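Local atomic coordinates of dihydropteroate synthase (Clostridioides difficile, PDB entry 6PZ2), a protein that probably catalyses the condensation of 6-hydroxymethyl-7,8-dihydropterin pyrophosphate with p-aminobenzoate to give 7,8-dihydropteroate, a step of folate synthesis. Residues D131-Y145 with K170-K184. Numbering follows the deposited sequence.
With PT1 (pteroic acid), chain K; SO4 (sulfate ion), chain I.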
loop_
_atom_site.group_PDB
_atom_site.type_symbol
_atom_site.label_atom_id
_atom_site.label_comp_id
_atom_site.label_asym_id
_atom_site.label_seq_id
_atom_site.Cartn_x
_atom_site.Cartn_y
_atom_site.Cartn_z
ATOM N N ASP A 131 10.043 -3.996 34.484
ATOM C CA ASP A 131 8.822 -3.360 34.041
ATOM C C ASP A 131 8.931 -2.995 32.566
ATOM O O ASP A 131 8.534 -1.910 32.153
ATOM C CB ASP A 131 8.560 -2.059 34.796
ATOM C CG ASP A 131 7.662 -2.306 35.984
ATOM O OD1 ASP A 131 6.438 -2.556 35.780
ATOM O OD2 ASP A 131 8.220 -2.307 37.079
ATOM N N ALA A 132 9.483 -3.895 31.778
ATOM C CA ALA A 132 9.712 -3.552 30.377
ATOM C C ALA A 132 8.442 -3.811 29.550
ATOM O O ALA A 132 7.538 -4.574 29.933
ATOM C CB ALA A 132 10.850 -4.389 29.867
ATOM N N GLU A 133 8.422 -3.226 28.357
ATOM C CA GLU A 133 7.482 -3.624 27.329
ATOM C C GLU A 133 8.084 -4.840 26.636
ATOM O O GLU A 133 9.302 -4.969 26.621
ATOM C CB GLU A 133 7.269 -2.493 26.334
ATOM C CG GLU A 133 7.433 -1.169 27.023
ATOM C CD GLU A 133 6.237 -0.287 26.827
ATOM O OE1 GLU A 133 5.332 -0.349 27.673
ATOM O OE2 GLU A 133 6.222 0.395 25.794
ATOM N N VAL A 134 7.216 -5.702 26.141
ATOM C CA VAL A 134 7.672 -6.848 25.388
ATOM C C VAL A 134 6.781 -7.052 24.154
ATOM O O VAL A 134 5.548 -6.951 24.194
ATOM C CB VAL A 134 7.724 -8.104 26.274
ATOM C CG1 VAL A 134 6.420 -8.369 27.001
ATOM C CG2 VAL A 134 8.150 -9.349 25.504
ATOM N N CYS A 135 7.451 -7.409 23.068
ATOM C CA CYS A 135 6.804 -7.949 21.931
ATOM C C CYS A 135 6.971 -9.465 21.962
ATOM O O CYS A 135 8.070 -9.982 21.829
ATOM C CB CYS A 135 7.366 -7.379 20.631
ATOM S SG CYS A 135 6.588 -8.067 19.141
ATOM N N ILE A 136 5.831 -10.130 22.010
ATOM C CA ILE A 136 5.763 -11.572 21.992
ATOM C C ILE A 136 5.418 -12.019 20.577
ATOM O O ILE A 136 4.289 -11.882 20.137
ATOM C CB ILE A 136 4.687 -12.096 22.959
ATOM C CG1 ILE A 136 4.949 -11.644 24.393
ATOM C CG2 ILE A 136 4.562 -13.609 22.848
ATOM C CD1 ILE A 136 3.912 -12.143 25.386
ATOM N N MET A 137 6.382 -12.619 19.923
ATOM C CA MET A 137 6.219 -13.006 18.571
ATOM C C MET A 137 6.006 -14.522 18.486
ATOM O O MET A 137 6.677 -15.258 19.178
ATOM C CB MET A 137 7.453 -12.628 17.752
ATOM C CG MET A 137 7.211 -12.707 16.256
ATOM S SD MET A 137 8.680 -12.654 15.236
ATOM C CE MET A 137 9.141 -14.389 15.245
ATOM N N HIS A 138 5.087 -14.942 17.626
ATOM C CA HIS A 138 4.829 -16.347 17.361
ATOM C C HIS A 138 5.990 -16.930 16.560
ATOM O O HIS A 138 6.394 -16.344 15.556
ATOM C CB HIS A 138 3.517 -16.551 16.583
ATOM C CG HIS A 138 3.334 -17.974 16.170
ATOM N ND1 HIS A 138 3.686 -18.447 14.917
ATOM C CD2 HIS A 138 2.922 -19.043 16.883
ATOM C CE1 HIS A 138 3.461 -19.745 14.872
ATOM N NE2 HIS A 138 2.992 -20.137 16.068
ATOM N N ASN A 139 6.453 -18.128 16.910
ATOM C CA ASN A 139 7.547 -18.760 16.156
ATOM C C ASN A 139 7.497 -20.260 16.429
ATOM O O ASN A 139 7.021 -20.633 17.471
ATOM C CB ASN A 139 8.906 -18.227 16.633
ATOM C CG ASN A 139 10.085 -18.544 15.742
ATOM O OD1 ASN A 139 9.989 -19.322 14.787
ATOM N ND2 ASN A 139 11.196 -17.881 16.016
ATOM N N GLN A 140 7.991 -21.086 15.522
ATOM C CA GLN A 140 8.128 -22.500 15.782
ATOM C C GLN A 140 9.134 -23.046 14.771
ATOM O O GLN A 140 9.447 -22.384 13.751
ATOM C CB GLN A 140 6.797 -23.247 15.674
ATOM C CG GLN A 140 6.261 -23.362 14.242
ATOM C CD GLN A 140 5.044 -24.241 14.073
ATOM O OE1 GLN A 140 4.204 -24.342 14.967
ATOM N NE2 GLN A 140 4.949 -24.873 12.908
ATOM N N ASP A 141 9.623 -24.251 15.018
ATOM C CA ASP A 141 10.449 -24.840 13.956
ATOM C C ASP A 141 9.585 -25.676 13.018
ATOM O O ASP A 141 8.688 -26.380 13.458
ATOM C CB ASP A 141 11.594 -25.702 14.478
ATOM C CG ASP A 141 12.697 -24.869 15.101
ATOM O OD1 ASP A 141 12.833 -23.658 14.767
ATOM O OD2 ASP A 141 13.338 -25.411 15.997
ATOM N N GLY A 142 9.918 -25.577 11.733
ATOM C CA GLY A 142 9.143 -26.173 10.675
ATOM C C GLY A 142 7.767 -25.540 10.538
ATOM O O GLY A 142 7.372 -24.604 11.271
ATOM N N THR A 143 7.017 -26.149 9.628
ATOM C CA THR A 143 5.802 -25.545 9.102
ATOM C C THR A 143 4.587 -26.453 9.314
ATOM O O THR A 143 3.615 -26.320 8.574
ATOM C CB THR A 143 5.976 -25.213 7.616
ATOM O OG1 THR A 143 6.205 -26.451 6.941
ATOM C CG2 THR A 143 7.119 -24.252 7.361
ATOM N N ASN A 144 4.581 -27.299 10.342
ATOM C CA ASN A 144 3.443 -28.189 10.536
ATOM C C ASN A 144 2.505 -27.610 11.598
ATOM O O ASN A 144 2.909 -27.114 12.630
ATOM C CB ASN A 144 3.837 -29.626 10.882
ATOM C CG ASN A 144 2.597 -30.479 11.059
ATOM O OD1 ASN A 144 2.132 -30.681 12.181
ATOM N ND2 ASN A 144 1.982 -30.881 9.954
ATOM N N TYR A 145 1.217 -27.648 11.297
ATOM C CA TYR A 145 0.187 -27.157 12.197
ATOM C C TYR A 145 -0.954 -28.184 12.194
ATOM O O TYR A 145 -1.525 -28.412 11.152
ATOM C CB TYR A 145 -0.328 -25.789 11.728
ATOM C CG TYR A 145 0.677 -24.680 11.882
ATOM C CD1 TYR A 145 0.709 -23.906 13.029
ATOM C CD2 TYR A 145 1.623 -24.441 10.903
ATOM C CE1 TYR A 145 1.650 -22.907 13.206
ATOM C CE2 TYR A 145 2.572 -23.450 11.065
ATOM C CZ TYR A 145 2.583 -22.684 12.217
ATOM O OH TYR A 145 3.549 -21.746 12.391
ATOM N N LYS A 170 2.820 -6.556 33.522
ATOM C CA LYS A 170 1.476 -5.994 33.334
ATOM C C LYS A 170 0.964 -6.228 31.898
ATOM O O LYS A 170 1.709 -6.210 30.904
ATOM C CB LYS A 170 1.511 -4.513 33.715
ATOM C CG LYS A 170 1.603 -4.284 35.216
ATOM C CD LYS A 170 1.761 -2.841 35.601
ATOM C CE LYS A 170 3.170 -2.339 35.369
ATOM N NZ LYS A 170 3.251 -0.872 35.555
ATOM N N LYS A 171 -0.341 -6.433 31.784
ATOM C CA LYS A 171 -1.014 -6.672 30.503
ATOM C C LYS A 171 -0.758 -5.517 29.533
ATOM O O LYS A 171 -0.550 -5.742 28.364
ATOM C CB LYS A 171 -2.516 -6.860 30.709
ATOM C CG LYS A 171 -2.916 -8.307 30.955
ATOM C CD LYS A 171 -4.326 -8.498 31.477
ATOM C CE LYS A 171 -4.658 -9.971 31.613
ATOM N NZ LYS A 171 -6.078 -10.190 31.976
ATOM N N GLU A 172 -0.676 -4.299 30.035
ATOM C CA GLU A 172 -0.530 -3.152 29.177
ATOM C C GLU A 172 0.881 -3.119 28.570
ATOM O O GLU A 172 1.159 -2.258 27.752
ATOM C CB GLU A 172 -0.783 -1.885 29.989
ATOM C CG GLU A 172 0.428 -1.516 30.813
ATOM C CD GLU A 172 0.125 -0.662 32.025
ATOM O OE1 GLU A 172 -0.649 -1.129 32.885
ATOM O OE2 GLU A 172 0.668 0.457 32.099
ATOM N N LYS A 173 1.784 -4.019 28.957
ATOM C CA LYS A 173 3.142 -3.928 28.461
ATOM C C LYS A 173 3.322 -4.841 27.252
ATOM O O LYS A 173 4.418 -4.880 26.697
ATOM C CB LYS A 173 4.157 -4.416 29.497
ATOM C CG LYS A 173 4.243 -3.571 30.748
ATOM C CD LYS A 173 4.655 -2.155 30.453
ATOM C CE LYS A 173 4.904 -1.419 31.744
ATOM N NZ LYS A 173 5.845 -0.311 31.513
ATOM N N ILE A 174 2.304 -5.625 26.948
ATOM C CA ILE A 174 2.456 -6.661 25.937
ATOM C C ILE A 174 1.928 -6.190 24.570
ATOM O O ILE A 174 0.892 -5.517 24.461
ATOM C CB ILE A 174 1.761 -7.954 26.376
ATOM C CG1 ILE A 174 2.448 -8.520 27.622
ATOM C CG2 ILE A 174 1.719 -8.975 25.242
ATOM C CD1 ILE A 174 1.655 -9.617 28.289
ATOM N N VAL A 175 2.709 -6.559 23.565
ATOM C CA VAL A 175 2.443 -6.396 22.161
ATOM C C VAL A 175 2.577 -7.786 21.533
ATOM O O VAL A 175 3.544 -8.463 21.852
ATOM C CB VAL A 175 3.443 -5.401 21.541
ATOM C CG1 VAL A 175 3.278 -5.305 20.036
ATOM C CG2 VAL A 175 3.318 -4.008 22.137
ATOM N N LEU A 176 1.677 -8.180 20.628
ATOM C CA LEU A 176 1.771 -9.474 19.943
ATOM C C LEU A 176 2.106 -9.299 18.455
ATOM O O LEU A 176 1.696 -8.339 17.805
ATOM C CB LEU A 176 0.441 -10.220 20.073
ATOM C CG LEU A 176 -0.190 -10.283 21.464
ATOM C CD1 LEU A 176 -1.536 -10.995 21.393
ATOM C CD2 LEU A 176 0.720 -10.989 22.456
ATOM N N ASP A 177 2.767 -10.307 17.900
ATOM C CA ASP A 177 3.232 -10.284 16.557
ATOM C C ASP A 177 3.129 -11.708 16.006
ATOM O O ASP A 177 3.622 -12.629 16.648
ATOM C CB ASP A 177 4.680 -9.795 16.494
ATOM C CG ASP A 177 5.325 -9.789 15.119
ATOM O OD1 ASP A 177 4.831 -10.518 14.232
ATOM O OD2 ASP A 177 6.341 -9.073 14.960
ATOM N N PRO A 178 2.519 -11.874 14.824
ATOM C CA PRO A 178 2.222 -13.210 14.320
ATOM C C PRO A 178 3.427 -13.909 13.694
ATOM O O PRO A 178 3.338 -15.102 13.336
ATOM C CB PRO A 178 1.179 -12.972 13.226
ATOM C CG PRO A 178 1.601 -11.630 12.697
ATOM C CD PRO A 178 1.885 -10.864 13.973
ATOM N N GLY A 179 4.510 -13.176 13.497
ATOM C CA GLY A 179 5.758 -13.848 13.122
ATOM C C GLY A 179 5.748 -14.294 11.676
ATOM O O GLY A 179 6.025 -15.448 11.348
ATOM N N VAL A 180 5.529 -13.331 10.787
ATOM C CA VAL A 180 5.575 -13.640 9.355
ATOM C C VAL A 180 6.980 -14.144 9.019
ATOM O O VAL A 180 7.960 -13.513 9.333
ATOM C CB VAL A 180 5.178 -12.436 8.470
ATOM C CG1 VAL A 180 5.386 -12.706 6.983
ATOM C CG2 VAL A 180 3.734 -12.016 8.716
ATOM N N GLY A 181 7.063 -15.265 8.317
ATOM C CA GLY A 181 8.352 -15.760 7.913
ATOM C C GLY A 181 8.964 -16.741 8.906
ATOM O O GLY A 181 10.055 -17.271 8.641
ATOM N N PHE A 182 8.293 -17.015 10.014
ATOM C CA PHE A 182 8.863 -17.866 11.056
ATOM C C PHE A 182 7.955 -19.072 11.270
ATOM O O PHE A 182 6.790 -18.924 11.674
ATOM C CB PHE A 182 8.959 -17.125 12.388
ATOM C CG PHE A 182 9.940 -15.983 12.471
ATOM C CD1 PHE A 182 9.526 -14.682 12.224
ATOM C CD2 PHE A 182 11.242 -16.190 12.902
ATOM C CE1 PHE A 182 10.409 -13.620 12.362
ATOM C CE2 PHE A 182 12.130 -15.130 13.018
ATOM C CZ PHE A 182 11.705 -13.840 12.769
ATOM N N GLY A 183 8.456 -20.262 10.954
ATOM C CA GLY A 183 7.630 -21.444 11.156
ATOM C C GLY A 183 6.427 -21.520 10.231
ATOM O O GLY A 183 5.387 -22.112 10.573
ATOM N N LYS A 184 6.579 -20.941 9.048
ATOM C CA LYS A 184 5.474 -20.735 8.133
ATOM C C LYS A 184 6.026 -20.711 6.716
ATOM O O LYS A 184 6.948 -19.974 6.438
ATOM C CB LYS A 184 4.732 -19.424 8.398
ATOM C CG LYS A 184 4.114 -19.316 9.786
ATOM C CD LYS A 184 3.623 -17.897 10.082
ATOM C CE LYS A 184 3.200 -17.694 11.516
ATOM N NZ LYS A 184 4.376 -17.560 12.414
HETATM C C2 PT1 K . 9.361 -9.760 12.900
HETATM C C3 PT1 K . 10.805 -9.892 12.802
HETATM C C5 PT1 K . 11.529 -9.492 14.010
HETATM N N6 PT1 K . 11.486 -10.318 11.705
HETATM C C7 PT1 K . 9.506 -9.008 15.105
HETATM N N9 PT1 K . 10.843 -9.101 15.084
HETATM C C10 PT1 K . 12.825 -10.411 11.739
HETATM N N11 PT1 K . 8.859 -8.575 16.203
HETATM C C12 PT1 K . 13.520 -10.070 12.906
HETATM C C21 PT1 K . 12.343 -14.472 5.113
HETATM O O22 PT1 K . 11.486 -15.355 4.958
HETATM O O1 PT1 K . 8.565 -10.084 11.869
HETATM N N4 PT1 K . 8.765 -9.356 14.039
HETATM N N8 PT1 K . 12.875 -9.585 13.992
HETATM C C13 PT1 K . 13.564 -10.924 10.520
HETATM N N14 PT1 K . 13.105 -12.283 10.257
HETATM C C15 PT1 K . 12.994 -12.792 9.010
HETATM C C16 PT1 K . 13.574 -12.186 7.890
HETATM C C17 PT1 K . 12.216 -13.930 8.839
HETATM C C18 PT1 K . 13.391 -12.756 6.633
HETATM C C19 PT1 K . 12.027 -14.500 7.583
HETATM C C20 PT1 K . 12.608 -13.902 6.476
HETATM O O23 PT1 K . 12.935 -14.022 4.130
HETATM S S SO4 I . 5.810 1.354 34.837
HETATM O O1 SO4 I . 6.781 1.493 35.951
HETATM O O2 SO4 I . 6.208 0.185 34.021
HETATM O O3 SO4 I . 5.788 2.611 34.035
HETATM O O4 SO4 I . 4.461 1.037 35.358
HETATM O O HOH W 1 5.080 -5.167 33.984
#
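K184 NZ donates to H138 ND1 over 2.7 Å, in the plane of the imidazole. The same ammonium also donates to the carbonyls of P178, G179 and F182, the first and last in their carbonyl planes, so four bonds hold it. Lysine suits this buried place because its long chain, turned at the end (chi4 77°), carries an ammonium that can serve several acceptors. An ammonium at ND1 would probably favour the neutral ring. Nearby, Y145 OH donates a hydrogen bond to G183 O at 2.6 Å, from above the carbonyl plane. G183 has no CB, which would clash with Q140 CG; separately, its positive phi favours glycine. Upstream the backbones pair as parallel strands, V134 N to K173 O, V175 N to V134 O, I136 N to V175 O, D177 N to I136 O and H138 N to D177 O. At their start K173 NZ bonds to D131 O at 3.2 Å and to a sulfate, probably from the crystallisation liquor, with a long salt bridge to E133 OE1. With helix 149-166 between them, strands 133-137 and 174-177 form a beta-alpha-beta unit of the TIM barrel, and their C-terminal ends border the pteroic acid pocket. There D177 takes the ligand's N11-H on OD2 at 2.9 Å, and its OD1 accepts from G179 N in an Asx turn that steadies the carboxylate. M137 CE covers one face of the F182 ring, with SD oblique, 4.1 Å from the centroid, in a Met-aromatic contact; C17 of pteroic acid lies over the other face. Phenylalanine offers two apolar faces, methionine a flexible, polarisable end. Behind the sheet, V134 CG1 packs 4.0 Å from I174 CG1, and I136, whose CD1 touches I174 CG2, also meets S160 of helix 149-166.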